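Side-chain contact in alpha-1,4-endofucoidanase (PDB 6DLH), which hydrolyses internal alpha-1,4 linkages of fucoidan as a retaining, endo-acting enzyme of glycoside hydrolase family 107: residues Asp244-Asp247 / Gln248-Tyr251. Numbering follows the deposited sequence.
Sequences DVND and QRIY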
loop_
_atom_site.group_PDB
_atom_site.type_symbol
_atom_site.label_atom_id
_atom_site.label_comp_id
_atom_site.label_asym_id
_atom_site.label_seq_id
_atom_site.Cartn_x
_atom_site.Cartn_y
_atom_site.Cartn_z
ATOM N N ASP A 244 8.911 -27.290 21.979
ATOM C CA ASP A 244 10.027 -27.941 21.317
ATOM C C ASP A 244 10.294 -27.239 19.987
ATOM O O ASP A 244 9.471 -27.285 19.077
ATOM C CB ASP A 244 9.763 -29.439 21.137
ATOM C CG ASP A 244 10.997 -30.251 20.775
ATOM O OD1 ASP A 244 12.031 -29.636 20.423
ATOM O OD2 ASP A 244 10.915 -31.499 20.849
ATOM N N VAL A 245 11.479 -26.625 19.887
ATOM C CA VAL A 245 11.897 -25.857 18.724
ATOM C C VAL A 245 11.745 -26.694 17.455
ATOM O O VAL A 245 11.505 -26.149 16.379
ATOM C CB VAL A 245 13.328 -25.310 18.902
ATOM C CG1 VAL A 245 14.368 -26.418 19.004
ATOM C CG2 VAL A 245 13.697 -24.311 17.816
ATOM N N ASN A 246 11.859 -28.020 17.599
ATOM C CA ASN A 246 11.773 -28.944 16.480
ATOM C C ASN A 246 10.334 -29.051 15.978
ATOM O O ASN A 246 10.091 -29.563 14.886
ATOM C CB ASN A 246 12.359 -30.313 16.839
ATOM C CG ASN A 246 13.857 -30.265 17.059
ATOM O OD1 ASN A 246 14.632 -30.310 16.104
ATOM N ND2 ASN A 246 14.271 -30.165 18.311
ATOM N N ASP A 247 9.379 -28.561 16.779
ATOM C CA ASP A 247 7.979 -28.583 16.379
ATOM C C ASP A 247 7.607 -27.305 15.627
ATOM O O ASP A 247 6.595 -27.278 14.928
ATOM C CB ASP A 247 7.055 -28.857 17.569
ATOM C CG ASP A 247 7.269 -30.224 18.197
ATOM O OD1 ASP A 247 7.632 -31.163 17.459
ATOM O OD2 ASP A 247 7.072 -30.338 19.418
ATOM N N GLN A 248 8.436 -26.260 15.767
ATOM C CA GLN A 248 8.109 -24.933 15.262
ATOM C C GLN A 248 9.228 -24.420 14.356
ATOM O O GLN A 248 9.820 -23.377 14.634
ATOM C CB GLN A 248 7.904 -23.967 16.430
ATOM C CG GLN A 248 6.938 -24.470 17.495
ATOM C CD GLN A 248 6.778 -23.489 18.630
ATOM O OE1 GLN A 248 7.477 -22.482 18.717
ATOM N NE2 GLN A 248 5.843 -23.782 19.518
ATOM N N ARG A 249 9.509 -25.151 13.268
ATOM C CA ARG A 249 10.665 -24.838 12.439
ATOM C C ARG A 249 10.304 -23.738 11.446
ATOM O O ARG A 249 11.106 -22.834 11.210
ATOM C CB ARG A 249 11.218 -26.084 11.737
ATOM C CG ARG A 249 12.047 -26.997 12.632
ATOM C CD ARG A 249 13.337 -26.363 13.116
ATOM N NE ARG A 249 14.125 -27.254 13.958
ATOM C CZ ARG A 249 15.178 -26.882 14.680
ATOM N NH1 ARG A 249 15.823 -27.768 15.422
ATOM N NH2 ARG A 249 15.586 -25.625 14.664
ATOM N N ILE A 250 9.094 -23.835 10.876
ATOM C CA ILE A 250 8.567 -22.815 9.985
ATOM C C ILE A 250 8.420 -21.500 10.750
ATOM O O ILE A 250 8.799 -20.449 10.240
ATOM C CB ILE A 250 7.247 -23.270 9.332
ATOM C CG1 ILE A 250 7.362 -24.688 8.761
ATOM C CG2 ILE A 250 6.801 -22.261 8.284
ATOM C CD1 ILE A 250 6.100 -25.215 8.114
ATOM N N TYR A 251 7.896 -21.573 11.982
ATOM C CA TYR A 251 7.774 -20.400 12.832
ATOM C C TYR A 251 9.138 -19.733 12.978
ATOM O O TYR A 251 9.236 -18.507 12.928
ATOM C CB TYR A 251 7.109 -20.746 14.168
ATOM C CG TYR A 251 5.648 -21.106 14.044
ATOM C CD1 TYR A 251 4.662 -20.127 13.989
ATOM C CD2 TYR A 251 5.250 -22.429 13.956
ATOM C CE1 TYR A 251 3.321 -20.459 13.861
ATOM C CE2 TYR A 251 3.915 -22.777 13.823
ATOM C CZ TYR A 251 2.947 -21.790 13.781
ATOM O OH TYR A 251 1.635 -22.144 13.640
HETATM O O HOH W 1 8.765 -27.736 12.754
#
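The side chains of Asn246 and Arg249 run alongside each other in the same direction, where an Asx turn at Asp244 leads into helix 249-259 of the catalytic domain. The amide and guanidinium planes stand 80° apart. Arg249 NH1 donates to Asn246 OD1 at 2.9 Å, and the bond lies near the guanidinium plane. At the acceptor it arrives from well above the carbonyl plane. A bend about the CB-CG bond of Arg249 (chi2 -66°) carries the guanidinium back toward the turn. The Val245 carbonyl lies over one face of it, displaced toward the rim. Arg249 NH2 also passes 3.9 Å from Val245 CG2 and donates a hydrogen bond to Gln252 OE1, three residues further along the helix.

The amide of Asn246 is held from its other end too. Asn246 ND2 donates to Asp244 OD1 at 3.1 Å, and Asn246 N reaches the same oxygen from the same face of the carboxylate. Asp244 and Arg249 thus grip Asn246 from two ends and probably fix the rotation of its amide. Shortening Arg249 to an alanine is likely to leave Asn246 OD1 and Gln252 OE1 without this donor, and the amide of Asn246 freer to turn.

Gln248 is the N-cap residue. Its N donates to Val245 O at 3.1 Å. The buried side chain of Gln248 stretches out straight past CG (chi2 180°), and OE1 accepts from the backbone N of Leu286. Helices 198-216 and 228-233 pack on the first turn of helix 249-259. A water bridges the two segments, accepting from Arg249 N at 2.7 Å and donating to Asn246 O.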